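Local structure of type III Pentaketide Synthase (Neurospora crassa, 3EUO) at residues H239-D244 with P256-L261; R232-S237 with I369-C374; R182-S187 with G249-L254. The protein probably condenses malonyl units onto an acyl starter to build pentaketides, as a homodimeric type III polyketide synthase of the chalcone synthase family. All blocks are in the same frame, centred on the assembly; numbering follows the deposited sequence.

Interaction 1 (H239-D244 with P256-L261); sequences HDLGFD and PRVPVL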
ATOM      1  N   HIS A 239       8.679  -6.438 -17.099  1.00 17.47           N
ATOM      2  CA  HIS A 239       8.159  -7.683 -17.674  1.00 18.23           C
ATOM      3  C   HIS A 239       8.855  -8.937 -17.146  1.00 17.76           C
ATOM      4  O   HIS A 239       8.407 -10.065 -17.410  1.00 18.51           O
ATOM      5  CB  HIS A 239       8.252  -7.635 -19.209  1.00 18.49           C
ATOM      6  CG  HIS A 239       9.657  -7.532 -19.727  1.00 20.65           C
ATOM      7  ND1 HIS A 239      10.405  -6.375 -19.632  1.00 22.52           N
ATOM      8  CD2 HIS A 239      10.445  -8.439 -20.354  1.00 21.76           C
ATOM      9  CE1 HIS A 239      11.594  -6.578 -20.173  1.00 22.50           C
ATOM     10  NE2 HIS A 239      11.643  -7.819 -20.621  1.00 23.47           N
ATOM     11  N   ASP A 240       9.939  -8.750 -16.397  1.00 17.15           N
ATOM     12  CA  ASP A 240      10.734  -9.868 -15.901  1.00 16.89           C
ATOM     13  C   ASP A 240      10.232 -10.469 -14.589  1.00 16.37           C
ATOM     14  O   ASP A 240      10.540 -11.611 -14.277  1.00 16.15           O
ATOM     15  CB  ASP A 240      12.196  -9.459 -15.758  1.00 17.16           C
ATOM     16  CG  ASP A 240      12.828  -9.129 -17.089  1.00 18.25           C
ATOM     17  OD1 ASP A 240      12.931 -10.037 -17.933  1.00 18.89           O
ATOM     18  OD2 ASP A 240      13.200  -7.961 -17.294  1.00 19.45           O
ATOM     19  N   LEU A 241       9.469  -9.691 -13.823  1.00 15.77           N
ATOM     20  CA  LEU A 241       9.065 -10.108 -12.486  1.00 15.05           C
ATOM     21  C   LEU A 241       7.816  -9.350 -12.083  1.00 14.47           C
ATOM     22  O   LEU A 241       7.782  -8.124 -12.119  1.00 14.64           O
ATOM     23  CB  LEU A 241      10.197  -9.855 -11.482  1.00 14.76           C
ATOM     24  CG  LEU A 241      10.099 -10.491 -10.097  1.00 15.87           C
ATOM     25  CD1 LEU A 241       9.879 -12.005 -10.182  1.00 16.39           C
ATOM     26  CD2 LEU A 241      11.350 -10.181  -9.295  1.00 15.55           C
ATOM     27  N   GLY A 242       6.788 -10.095 -11.700  1.00 14.06           N
ATOM     28  CA  GLY A 242       5.492  -9.497 -11.417  1.00 13.35           C
ATOM     29  C   GLY A 242       4.522 -10.463 -10.781  1.00 13.03           C
ATOM     30  O   GLY A 242       4.828 -11.644 -10.595  1.00 12.95           O
ATOM     31  N   PHE A 243       3.341  -9.948 -10.453  1.00 12.64           N
ATOM     32  CA  PHE A 243       2.306 -10.725  -9.778  1.00 12.97           C
ATOM     33  C   PHE A 243       0.997 -10.051 -10.194  1.00 12.88           C
ATOM     34  O   PHE A 243       0.634  -9.001  -9.666  1.00 12.36           O
ATOM     35  CB  PHE A 243       2.530 -10.679  -8.255  1.00 13.41           C
ATOM     36  CG  PHE A 243       1.996 -11.877  -7.499  1.00 13.81           C
ATOM     37  CD1 PHE A 243       2.020 -13.160  -8.048  1.00 15.65           C
ATOM     38  CD2 PHE A 243       1.523 -11.719  -6.197  1.00 15.33           C
ATOM     39  CE1 PHE A 243       1.546 -14.255  -7.330  1.00 15.68           C
ATOM     40  CE2 PHE A 243       1.043 -12.815  -5.467  1.00 14.67           C
ATOM     41  CZ  PHE A 243       1.056 -14.082  -6.032  1.00 14.65           C
ATOM     42  N   ASP A 244       0.335 -10.622 -11.195  1.00 12.79           N
ATOM     43  CA  ASP A 244      -0.788  -9.941 -11.849  1.00 12.91           C
ATOM     44  C   ASP A 244      -2.120 -10.393 -11.288  1.00 12.80           C
ATOM     45  O   ASP A 244      -2.399 -11.598 -11.240  1.00 12.11           O
ATOM     46  CB  ASP A 244      -0.776 -10.195 -13.361  1.00 13.33           C
ATOM     47  CG  ASP A 244       0.470  -9.662 -14.056  1.00 13.92           C
ATOM     48  OD1 ASP A 244       1.106  -8.705 -13.565  1.00 15.61           O
ATOM     49  OD2 ASP A 244       0.797 -10.198 -15.139  1.00 16.97           O
ATOM     50  N   PRO A 256      13.447 -15.728 -17.461  1.00 21.77           N
ATOM     51  CA  PRO A 256      14.785 -16.280 -17.232  1.00 22.38           C
ATOM     52  C   PRO A 256      15.849 -15.212 -16.963  1.00 22.64           C
ATOM     53  O   PRO A 256      16.935 -15.544 -16.494  1.00 23.46           O
ATOM     54  CB  PRO A 256      15.086 -17.040 -18.529  1.00 22.38           C
ATOM     55  CG  PRO A 256      14.179 -16.477 -19.542  1.00 22.28           C
ATOM     56  CD  PRO A 256      12.960 -15.987 -18.829  1.00 21.70           C
ATOM     57  N   ARG A 257      15.533 -13.947 -17.236  1.00 22.65           N
ATOM     58  CA  ARG A 257      16.483 -12.840 -17.033  1.00 22.45           C
ATOM     59  C   ARG A 257      16.759 -12.510 -15.564  1.00 21.98           C
ATOM     60  O   ARG A 257      17.816 -11.965 -15.240  1.00 21.45           O
ATOM     61  CB  ARG A 257      15.991 -11.563 -17.717  1.00 22.45           C
ATOM     62  CG  ARG A 257      15.634 -11.691 -19.188  1.00 24.47           C
ATOM     63  CD  ARG A 257      15.032 -10.384 -19.683  1.00 26.84           C
ATOM     64  NE  ARG A 257      16.057  -9.440 -20.103  1.00 28.86           N
ATOM     65  CZ  ARG A 257      16.008  -8.119 -19.938  1.00 27.27           C
ATOM     66  NH1 ARG A 257      14.988  -7.522 -19.319  1.00 24.72           N
ATOM     67  NH2 ARG A 257      17.016  -7.389 -20.384  1.00 27.27           N
ATOM     68  N   VAL A 258      15.809 -12.825 -14.685  1.00 21.55           N
ATOM     69  CA  VAL A 258      15.834 -12.323 -13.304  1.00 21.37           C
ATOM     70  C   VAL A 258      17.139 -12.592 -12.543  1.00 21.21           C
ATOM     71  O   VAL A 258      17.701 -11.661 -11.975  1.00 21.13           O
ATOM     72  CB  VAL A 258      14.604 -12.790 -12.482  1.00 21.24           C
ATOM     73  CG1 VAL A 258      14.679 -12.285 -11.036  1.00 21.80           C
ATOM     74  CG2 VAL A 258      13.330 -12.306 -13.142  1.00 20.79           C
ATOM     75  N   PRO A 259      17.630 -13.847 -12.538  1.00 21.46           N
ATOM     76  CA  PRO A 259      18.866 -14.094 -11.781  1.00 21.47           C
ATOM     77  C   PRO A 259      20.039 -13.267 -12.307  1.00 21.18           C
ATOM     78  O   PRO A 259      20.848 -12.774 -11.518  1.00 21.40           O
ATOM     79  CB  PRO A 259      19.127 -15.592 -11.998  1.00 21.56           C
ATOM     80  CG  PRO A 259      17.826 -16.161 -12.453  1.00 22.26           C
ATOM     81  CD  PRO A 259      17.136 -15.071 -13.198  1.00 21.38           C
ATOM     82  N   VAL A 260      20.111 -13.098 -13.627  1.00 20.92           N
ATOM     83  CA  VAL A 260      21.195 -12.344 -14.249  1.00 20.25           C
ATOM     84  C   VAL A 260      21.114 -10.865 -13.871  1.00 19.91           C
ATOM     85  O   VAL A 260      22.116 -10.277 -13.459  1.00 19.31           O
ATOM     86  CB  VAL A 260      21.250 -12.550 -15.789  1.00 20.56           C
ATOM     87  CG1 VAL A 260      22.169 -11.529 -16.442  1.00 20.21           C
ATOM     88  CG2 VAL A 260      21.727 -13.965 -16.116  1.00 21.55           C
ATOM     89  N   LEU A 261      19.917 -10.285 -13.988  1.00 19.34           N
ATOM     90  CA  LEU A 261      19.695  -8.873 -13.653  1.00 19.36           C
ATOM     91  C   LEU A 261      19.951  -8.599 -12.169  1.00 19.53           C
ATOM     92  O   LEU A 261      20.585  -7.601 -11.816  1.00 19.74           O
ATOM     93  CB  LEU A 261      18.279  -8.433 -14.047  1.00 19.06           C
ATOM     94  CG  LEU A 261      17.904  -8.468 -15.538  1.00 18.96           C
ATOM     95  CD1 LEU A 261      16.395  -8.323 -15.717  1.00 18.04           C
ATOM     96  CD2 LEU A 261      18.650  -7.405 -16.342  1.00 18.26           C
TER
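One ion pair ties the polar side of the contact: NH1 of Arg257 donates to OD2 of Asp240 over 2.7 Å, along the syn lone pair on the side of the other carboxylate oxygen. The bond is short but bent, 132° at the hydrogen, and the carboxylate and guanidinium planes stand 40° apart, so this is a single-point grip and not a flat, two-pronged one. Arginine reaches the acid because its chain turns at chi3 (86°), which carries the guanidinium round to the carboxylate. Leu261 CD1 lies 3.9 Å above one guanidinium face, toward the rim, and its methyl also sits 3.6 Å from OD2 of Asp240, giving the ion pair an apolar neighbour on one side. His239 approaches NH1 obliquely, its ring nearly parallel to the guanidinium, while Asp240 OD2 lies over one face of that ring. If the imidazole were protonated, the nearby carboxylate would probably help to stabilise its charge.

Val258 sets one methyl against each neighbour: CG2 meets Asp240 O at 3.1 Å, tight for a methyl and an oxygen, and CG1 reaches Leu241 CD2 at 4.3 Å.

The second shell holds the other carboxylate oxygen. Ser255 hydrogen-bonds OD1 of Asp240 through its hydroxyl and pairs with the same residue through the backbone; that hydroxyl also accepts the N-H of Arg257, two residues on, as in an ST turn. Leu261 N bonds Arg257 O at 3.0 Å, an i to i+4 bond that sets both side chains on one side. The contact thus ties the mouth of the beta hairpin 241-246/249-254 to the first turn of helix 258-277, a strand-to-helix junction in the C-terminal half of a thiolase-like fold.

Interaction 2 (R232-S237 with I369-C374); sequences RVIPDS and INVEMC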
ATOM      1  N   ARG A 232      16.869   0.970  -5.428  1.00 16.58           N
ATOM      2  CA  ARG A 232      17.043   1.262  -6.856  1.00 16.95           C
ATOM      3  C   ARG A 232      16.014   0.478  -7.641  1.00 16.31           C
ATOM      4  O   ARG A 232      15.604  -0.597  -7.212  1.00 16.47           O
ATOM      5  CB  ARG A 232      18.426   0.809  -7.343  1.00 17.60           C
ATOM      6  CG  ARG A 232      19.614   1.616  -6.853  1.00 22.55           C
ATOM      7  CD  ARG A 232      20.199   2.499  -7.966  1.00 29.01           C
ATOM      8  NE  ARG A 232      21.253   3.387  -7.459  1.00 33.58           N
ATOM      9  CZ  ARG A 232      21.644   4.526  -8.042  1.00 35.37           C
ATOM     10  NH1 ARG A 232      21.066   4.956  -9.159  1.00 36.86           N
ATOM     11  NH2 ARG A 232      22.608   5.256  -7.490  1.00 36.30           N
ATOM     12  N   VAL A 233      15.633   1.000  -8.802  1.00 15.65           N
ATOM     13  CA  VAL A 233      14.849   0.245  -9.773  1.00 15.14           C
ATOM     14  C   VAL A 233      15.749  -0.082 -10.969  1.00 14.93           C
ATOM     15  O   VAL A 233      16.400   0.809 -11.518  1.00 14.21           O
ATOM     16  CB  VAL A 233      13.602   1.025 -10.238  1.00 15.03           C
ATOM     17  CG1 VAL A 233      12.886   0.292 -11.345  1.00 15.81           C
ATOM     18  CG2 VAL A 233      12.665   1.254  -9.062  1.00 15.31           C
ATOM     19  N   ILE A 234      15.812  -1.360 -11.336  1.00 14.55           N
ATOM     20  CA  ILE A 234      16.583  -1.792 -12.508  1.00 15.17           C
ATOM     21  C   ILE A 234      15.787  -1.408 -13.757  1.00 15.74           C
ATOM     22  O   ILE A 234      14.621  -1.783 -13.881  1.00 15.51           O
ATOM     23  CB  ILE A 234      16.875  -3.328 -12.488  1.00 14.91           C
ATOM     24  CG1 ILE A 234      17.664  -3.715 -11.222  1.00 15.18           C
ATOM     25  CG2 ILE A 234      17.611  -3.755 -13.765  1.00 15.55           C
ATOM     26  CD1 ILE A 234      17.941  -5.224 -11.043  1.00 15.45           C
ATOM     27  N   PRO A 235      16.405  -0.649 -14.685  1.00 16.85           N
ATOM     28  CA  PRO A 235      15.627  -0.132 -15.815  1.00 17.31           C
ATOM     29  C   PRO A 235      15.099  -1.239 -16.718  1.00 17.54           C
ATOM     30  O   PRO A 235      15.755  -2.280 -16.874  1.00 17.52           O
ATOM     31  CB  PRO A 235      16.642   0.722 -16.588  1.00 17.49           C
ATOM     32  CG  PRO A 235      17.765   0.954 -15.643  1.00 18.10           C
ATOM     33  CD  PRO A 235      17.819  -0.246 -14.768  1.00 17.13           C
ATOM     34  N   ASP A 236      13.920  -0.990 -17.290  1.00 17.92           N
ATOM     35  CA  ASP A 236      13.292  -1.831 -18.317  1.00 18.50           C
ATOM     36  C   ASP A 236      13.231  -3.321 -17.965  1.00 17.96           C
ATOM     37  O   ASP A 236      13.591  -4.196 -18.770  1.00 17.80           O
ATOM     38  CB  ASP A 236      13.950  -1.578 -19.681  1.00 19.22           C
ATOM     39  CG  ASP A 236      13.948  -0.097 -20.058  1.00 21.42           C
ATOM     40  OD1 ASP A 236      12.888   0.563 -19.937  1.00 23.47           O
ATOM     41  OD2 ASP A 236      15.016   0.411 -20.455  1.00 24.91           O
ATOM     42  N   SER A 237      12.758  -3.591 -16.750  1.00 17.19           N
ATOM     43  CA  SER A 237      12.676  -4.949 -16.221  1.00 16.53           C
ATOM     44  C   SER A 237      11.308  -5.282 -15.601  1.00 16.51           C
ATOM     45  O   SER A 237      11.168  -6.300 -14.916  1.00 16.27           O
ATOM     46  CB  SER A 237      13.812  -5.211 -15.222  1.00 16.27           C
ATOM     47  OG  SER A 237      13.718  -4.353 -14.092  1.00 15.06           O
ATOM     48  N   ILE A 369      12.145  -4.166 -11.763  1.00 13.43           N
ATOM     49  CA  ILE A 369      12.671  -4.886 -10.592  1.00 13.40           C
ATOM     50  C   ILE A 369      13.205  -3.906  -9.554  1.00 13.51           C
ATOM     51  O   ILE A 369      14.060  -3.073  -9.865  1.00 13.22           O
ATOM     52  CB  ILE A 369      13.809  -5.880 -10.980  1.00 13.55           C
ATOM     53  CG1 ILE A 369      13.281  -6.997 -11.885  1.00 13.27           C
ATOM     54  CG2 ILE A 369      14.472  -6.475  -9.711  1.00 13.01           C
ATOM     55  CD1 ILE A 369      14.378  -7.937 -12.444  1.00 13.64           C
ATOM     56  N   ASN A 370      12.690  -4.012  -8.329  1.00 13.52           N
ATOM     57  CA  ASN A 370      13.145  -3.184  -7.217  1.00 13.75           C
ATOM     58  C   ASN A 370      14.238  -3.894  -6.444  1.00 13.89           C
ATOM     59  O   ASN A 370      14.096  -5.072  -6.121  1.00 13.44           O
ATOM     60  CB  ASN A 370      11.992  -2.902  -6.249  1.00 13.68           C
ATOM     61  CG  ASN A 370      10.980  -1.916  -6.801  1.00 13.63           C
ATOM     62  OD1 ASN A 370      11.025  -1.532  -7.975  1.00 14.23           O
ATOM     63  ND2 ASN A 370      10.055  -1.496  -5.947  1.00 14.07           N
ATOM     64  N   VAL A 371      15.308  -3.164  -6.141  1.00 13.94           N
ATOM     65  CA  VAL A 371      16.386  -3.662  -5.297  1.00 14.74           C
ATOM     66  C   VAL A 371      16.388  -2.878  -3.988  1.00 14.58           C
ATOM     67  O   VAL A 371      16.320  -1.645  -4.000  1.00 14.99           O
ATOM     68  CB  VAL A 371      17.763  -3.486  -5.978  1.00 14.86           C
ATOM     69  CG1 VAL A 371      18.870  -4.062  -5.094  1.00 15.54           C
ATOM     70  CG2 VAL A 371      17.780  -4.127  -7.364  1.00 16.35           C
ATOM     71  N   GLU A 372      16.473  -3.596  -2.869  1.00 14.38           N
ATOM     72  CA  GLU A 372      16.536  -2.993  -1.547  1.00 14.60           C
ATOM     73  C   GLU A 372      17.774  -3.511  -0.825  1.00 14.55           C
ATOM     74  O   GLU A 372      18.025  -4.714  -0.817  1.00 14.59           O
ATOM     75  CB  GLU A 372      15.296  -3.362  -0.719  1.00 15.07           C
ATOM     76  CG  GLU A 372      13.962  -2.873  -1.286  1.00 15.03           C
ATOM     77  CD  GLU A 372      13.684  -1.381  -1.055  1.00 16.71           C
ATOM     78  OE1 GLU A 372      14.347  -0.735  -0.216  1.00 18.32           O
ATOM     79  OE2 GLU A 372      12.772  -0.855  -1.715  1.00 15.82           O
ATOM     80  N   MET A 373      18.550  -2.601  -0.247  1.00 14.68           N
ATOM     81  CA  MET A 373      19.642  -2.984   0.651  1.00 15.08           C
ATOM     82  C   MET A 373      19.581  -2.149   1.916  1.00 15.13           C
ATOM     83  O   MET A 373      19.148  -0.998   1.888  1.00 15.31           O
ATOM     84  CB  MET A 373      21.022  -2.801   0.002  1.00 15.18           C
ATOM     85  CG  MET A 373      21.489  -3.933  -0.873  1.00 17.14           C
ATOM     86  SD  MET A 373      23.285  -3.910  -1.232  1.00 16.26           S
ATOM     87  CE  MET A 373      23.282  -5.030  -2.618  1.00 17.92           C
ATOM     88  N   CYS A 374      20.029  -2.732   3.024  1.00 15.19           N
ATOM     89  CA  CYS A 374      20.188  -1.987   4.263  1.00 15.17           C
ATOM     90  C   CYS A 374      21.478  -2.398   4.960  1.00 15.18           C
ATOM     91  O   CYS A 374      21.989  -3.508   4.750  1.00 14.96           O
ATOM     92  CB  CYS A 374      18.979  -2.191   5.183  1.00 15.06           C
ATOM     93  SG  CYS A 374      18.771  -3.865   5.813  1.00 17.08           S
TER
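The densest apolar packing gathers round Ile234, Ile369 and Val371. Ile234 and Ile369 lie alongside each other, and CD1 of Ile234 comes 3.9 Å from Ile369 CG2 and 3.8 Å from Val371 CG2. Branched aliphatic chains suit this spot because their methyls interlock under helix 258-277, whose Ser265 touches Ile234 and Val371 and whose Leu261 touches Ile369. Beyond them Ser237 works as a clasp. Its OG, in the crowded position between N and carbonyl carbon (chi1 63°), accepts the N-H of Ile369 at 2.8 Å, nearly straight (175°), and donates to Ile234 O at 2.7 Å from above the carbonyl plane. The small hydroxyl thereby holds the backbone just after the cis peptide that precedes Ile369.

The ladder is antiparallel and joins strands 224-233 and 370-378, neighbours in the large mixed sheet of the thiolase-like core. In the hydrogen-bonded pair, Val371 N donates to Arg232 O at 2.8 Å and Arg232 N to Val371 O; Ile234 N continues to Ile369 O at 2.9 Å.

On the other sheet face the segments touch little, Val233 CG2 meeting Asn370 OD1 at 3.4 Å; His121 of the second subunit covers Val233, and the loop residues Ile141 and Ser144 cover Asn370. The end of the Arg232 side chain leads away from the ladder, bridging Asp272 and Asp131 of the second subunit.

Interaction 3 (R182-S187 with G249-L254); sequences RSELES and GWKVVL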
ATOM      1  N   ARG A 182      -3.430 -24.219  -7.035  1.00 12.67           N
ATOM      2  CA  ARG A 182      -4.370 -24.675  -8.074  1.00 13.03           C
ATOM      3  C   ARG A 182      -4.410 -23.731  -9.277  1.00 12.95           C
ATOM      4  O   ARG A 182      -4.531 -24.185 -10.424  1.00 12.60           O
ATOM      5  CB  ARG A 182      -5.783 -24.892  -7.501  1.00 13.31           C
ATOM      6  CG  ARG A 182      -5.929 -26.140  -6.612  1.00 13.99           C
ATOM      7  CD  ARG A 182      -5.954 -27.431  -7.446  1.00 14.47           C
ATOM      8  NE  ARG A 182      -7.029 -27.415  -8.443  1.00 16.49           N
ATOM      9  CZ  ARG A 182      -8.302 -27.732  -8.191  1.00 17.44           C
ATOM     10  NH1 ARG A 182      -8.676 -28.098  -6.969  1.00 17.85           N
ATOM     11  NH2 ARG A 182      -9.208 -27.666  -9.162  1.00 17.68           N
ATOM     12  N   SER A 183      -4.301 -22.429  -9.006  1.00 12.24           N
ATOM     13  CA  SER A 183      -4.244 -21.409 -10.054  1.00 12.20           C
ATOM     14  C   SER A 183      -2.996 -21.603 -10.909  1.00 11.63           C
ATOM     15  O   SER A 183      -3.050 -21.553 -12.138  1.00 10.97           O
ATOM     16  CB  SER A 183      -4.225 -20.012  -9.431  1.00 12.29           C
ATOM     17  OG  SER A 183      -3.789 -19.050 -10.377  1.00 13.80           O
ATOM     18  N   GLU A 184      -1.867 -21.821 -10.247  1.00 11.33           N
ATOM     19  CA  GLU A 184      -0.611 -22.035 -10.962  1.00 11.67           C
ATOM     20  C   GLU A 184      -0.661 -23.316 -11.793  1.00 11.14           C
ATOM     21  O   GLU A 184      -0.262 -23.314 -12.964  1.00 10.19           O
ATOM     22  CB  GLU A 184       0.579 -22.020  -9.996  1.00 11.81           C
ATOM     23  CG  GLU A 184       0.945 -20.594  -9.512  1.00 12.88           C
ATOM     24  CD  GLU A 184       1.444 -19.698 -10.653  1.00 15.67           C
ATOM     25  OE1 GLU A 184       2.303 -20.160 -11.438  1.00 15.72           O
ATOM     26  OE2 GLU A 184       0.979 -18.539 -10.766  1.00 16.50           O
ATOM     27  N   LEU A 185      -1.173 -24.391 -11.192  1.00 11.45           N
ATOM     28  CA  LEU A 185      -1.279 -25.673 -11.881  1.00 11.95           C
ATOM     29  C   LEU A 185      -2.152 -25.556 -13.129  1.00 12.24           C
ATOM     30  O   LEU A 185      -1.851 -26.148 -14.166  1.00 12.64           O
ATOM     31  CB  LEU A 185      -1.833 -26.754 -10.944  1.00 12.09           C
ATOM     32  CG  LEU A 185      -0.900 -27.296  -9.852  1.00 11.78           C
ATOM     33  CD1 LEU A 185      -1.674 -28.206  -8.921  1.00 11.76           C
ATOM     34  CD2 LEU A 185       0.281 -28.052 -10.471  1.00 12.49           C
ATOM     35  N   GLU A 186      -3.229 -24.791 -13.012  1.00 12.65           N
ATOM     36  CA  GLU A 186      -4.144 -24.586 -14.131  1.00 13.84           C
ATOM     37  C   GLU A 186      -3.446 -23.877 -15.286  1.00 13.43           C
ATOM     38  O   GLU A 186      -3.608 -24.255 -16.447  1.00 14.45           O
ATOM     39  CB  GLU A 186      -5.375 -23.794 -13.694  1.00 14.33           C
ATOM     40  CG  GLU A 186      -6.291 -23.489 -14.864  1.00 18.14           C
ATOM     41  CD  GLU A 186      -7.676 -23.064 -14.457  1.00 24.12           C
ATOM     42  OE1 GLU A 186      -8.110 -21.990 -14.926  1.00 27.98           O
ATOM     43  OE2 GLU A 186      -8.337 -23.797 -13.690  1.00 27.39           O
ATOM     44  N   SER A 187      -2.680 -22.837 -14.974  1.00 13.30           N
ATOM     45  CA  SER A 187      -1.922 -22.127 -16.005  1.00 12.93           C
ATOM     46  C   SER A 187      -0.845 -23.005 -16.642  1.00 13.14           C
ATOM     47  O   SER A 187      -0.655 -22.968 -17.857  1.00 12.74           O
ATOM     48  CB  SER A 187      -1.303 -20.847 -15.445  1.00 13.11           C
ATOM     49  OG  SER A 187      -2.307 -19.894 -15.166  1.00 13.45           O
ATOM     50  N   GLY A 249      -6.804 -15.091  -8.168  1.00 14.41           N
ATOM     51  CA  GLY A 249      -5.781 -14.581  -7.250  1.00 14.19           C
ATOM     52  C   GLY A 249      -4.785 -13.692  -7.967  1.00 13.75           C
ATOM     53  O   GLY A 249      -5.166 -12.678  -8.555  1.00 13.86           O
ATOM     54  N   TRP A 250      -3.508 -14.069  -7.903  1.00 13.43           N
ATOM     55  CA  TRP A 250      -2.450 -13.389  -8.639  1.00 13.14           C
ATOM     56  C   TRP A 250      -1.587 -14.406  -9.372  1.00 13.02           C
ATOM     57  O   TRP A 250      -1.207 -15.438  -8.802  1.00 13.07           O
ATOM     58  CB  TRP A 250      -1.577 -12.530  -7.711  1.00 12.95           C
ATOM     59  CG  TRP A 250      -2.294 -11.355  -7.117  1.00 12.07           C
ATOM     60  CD1 TRP A 250      -2.222 -10.051  -7.534  1.00 11.97           C
ATOM     61  CD2 TRP A 250      -3.196 -11.370  -5.998  1.00 12.12           C
ATOM     62  NE1 TRP A 250      -3.022  -9.260  -6.742  1.00 12.55           N
ATOM     63  CE2 TRP A 250      -3.632 -10.043  -5.796  1.00 12.58           C
ATOM     64  CE3 TRP A 250      -3.669 -12.377  -5.141  1.00 12.73           C
ATOM     65  CZ2 TRP A 250      -4.530  -9.692  -4.774  1.00 13.19           C
ATOM     66  CZ3 TRP A 250      -4.574 -12.032  -4.133  1.00 12.77           C
ATOM     67  CH2 TRP A 250      -4.989 -10.695  -3.959  1.00 12.55           C
ATOM     68  N   LYS A 251      -1.291 -14.109 -10.639  1.00 13.09           N
ATOM     69  CA  LYS A 251      -0.444 -14.964 -11.469  1.00 13.12           C
ATOM     70  C   LYS A 251       0.994 -14.470 -11.474  1.00 13.47           C
ATOM     71  O   LYS A 251       1.258 -13.298 -11.769  1.00 12.98           O
ATOM     72  CB  LYS A 251      -0.963 -15.010 -12.908  1.00 13.22           C
ATOM     73  CG  LYS A 251      -2.400 -15.512 -13.065  1.00 12.70           C
ATOM     74  CD  LYS A 251      -2.491 -17.032 -12.996  1.00 14.61           C
ATOM     75  CE  LYS A 251      -3.874 -17.491 -13.400  1.00 15.05           C
ATOM     76  NZ  LYS A 251      -4.079 -18.954 -13.155  1.00 15.13           N
ATOM     77  N   VAL A 252       1.919 -15.368 -11.153  1.00 13.85           N
ATOM     78  CA  VAL A 252       3.348 -15.052 -11.139  1.00 14.86           C
ATOM     79  C   VAL A 252       3.853 -14.706 -12.543  1.00 15.31           C
ATOM     80  O   VAL A 252       3.515 -15.383 -13.506  1.00 15.28           O
ATOM     81  CB  VAL A 252       4.167 -16.237 -10.587  1.00 15.32           C
ATOM     82  CG1 VAL A 252       5.658 -15.981 -10.734  1.00 15.12           C
ATOM     83  CG2 VAL A 252       3.822 -16.490  -9.123  1.00 15.50           C
ATOM     84  N   VAL A 253       4.635 -13.631 -12.647  1.00 15.37           N
ATOM     85  CA  VAL A 253       5.405 -13.336 -13.857  1.00 16.27           C
ATOM     86  C   VAL A 253       6.872 -13.517 -13.469  1.00 16.98           C
ATOM     87  O   VAL A 253       7.331 -12.957 -12.473  1.00 16.45           O
ATOM     88  CB  VAL A 253       5.149 -11.895 -14.396  1.00 16.36           C
ATOM     89  CG1 VAL A 253       6.055 -11.585 -15.595  1.00 16.06           C
ATOM     90  CG2 VAL A 253       3.683 -11.721 -14.791  1.00 16.62           C
ATOM     91  N   LEU A 254       7.592 -14.329 -14.240  1.00 17.75           N
ATOM     92  CA  LEU A 254       8.982 -14.643 -13.935  1.00 18.99           C
ATOM     93  C   LEU A 254       9.727 -15.040 -15.209  1.00 19.37           C
ATOM     94  O   LEU A 254       9.415 -16.054 -15.843  1.00 19.71           O
ATOM     95  CB  LEU A 254       9.060 -15.744 -12.869  1.00 18.90           C
ATOM     96  CG  LEU A 254      10.409 -16.267 -12.365  1.00 20.34           C
ATOM     97  CD1 LEU A 254      11.323 -15.148 -11.846  1.00 20.56           C
ATOM     98  CD2 LEU A 254      10.170 -17.298 -11.279  1.00 20.10           C
TER
HETATM   99  O   HOH W   1      -1.424 -18.049  -9.480  1.00 16.50           O
HETATM  100  O   HOH W   2      -6.156 -19.269 -15.187  1.00 23.01           O
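Lys251 delivers its ammonium group to the side of a helix, where serines one turn apart receive it. NZ donates to Ser183 OG at 2.8 Å and equally to Ser187 OG at 2.8 Å. The two hydroxyls converge because Ser183 carries OG anti to its backbone N while Ser187 turns OG beside it. The lysine chain bends once, at chi2 (-79°), then runs extended to its tip, with CD and CE approaching both hydroxyls evenly, so that NZ comes to lie between them. NZ also has water 2 as acceptor at 2.9 Å, and the carbonyl Ser183 O at 3.0 Å is a weak further partner, already bonded to Ser187 N within the helix. The positive charge is therefore met mainly by neutral oxygens; Glu186 is linked to it through a weak bond from the same water.

Helix 181-191 here crosses the second strand of the hairpin 241-246/249-254; the axes of segments 182-187 and 249-254 pass 9.0 Å apart, crossing at -54°. Helix and strand belong to the N- and C-terminal family regions respectively, so the contact bridges the two halves of the thiolase-like subunit. Gly249 begins the strand at a positive phi, where a CB would press on the preceding carbonyl.

Another water, water 1, is gripped three times: it accepts from Ser183 OG, and donates to Trp250 O at 2.7 Å and to Glu184 OE2 at 2.8 Å. The same OE2 takes Val252 N in a straight (170°) but weak bond of 3.3 Å. Glutamate is long enough to bend at chi2 and reach the strand, while its OE1 holds a salt bridge with Arg195, which probably keeps the buried acid ionised. Trp250 turns away from the helix, and its NE1 hydrogen-bonds Ser114 OG of the second subunit.

From the N terminus, helix 181-191 comes first and waits for strand 249-254, which completes interaction 3. In between, strand 224-233 opens interaction 2 and segment 239-244 opens interaction 1. Segment 256-261 soon closes interaction 1, whereas interaction 2 is completed only by segment 369-374 near the C terminus. Interaction 1 therefore lies wholly within the span of interaction 2, and interaction 3 crosses both. The 241-246/249-254 hairpin joins interactions 1 and 3 through backbone pairing, and Leu261 packs on Ile369 where interactions 1 and 2 meet; interactions 2 and 3 do not touch. Together they connect the central sheet, helix 258-277, the hairpin and helix 181-191.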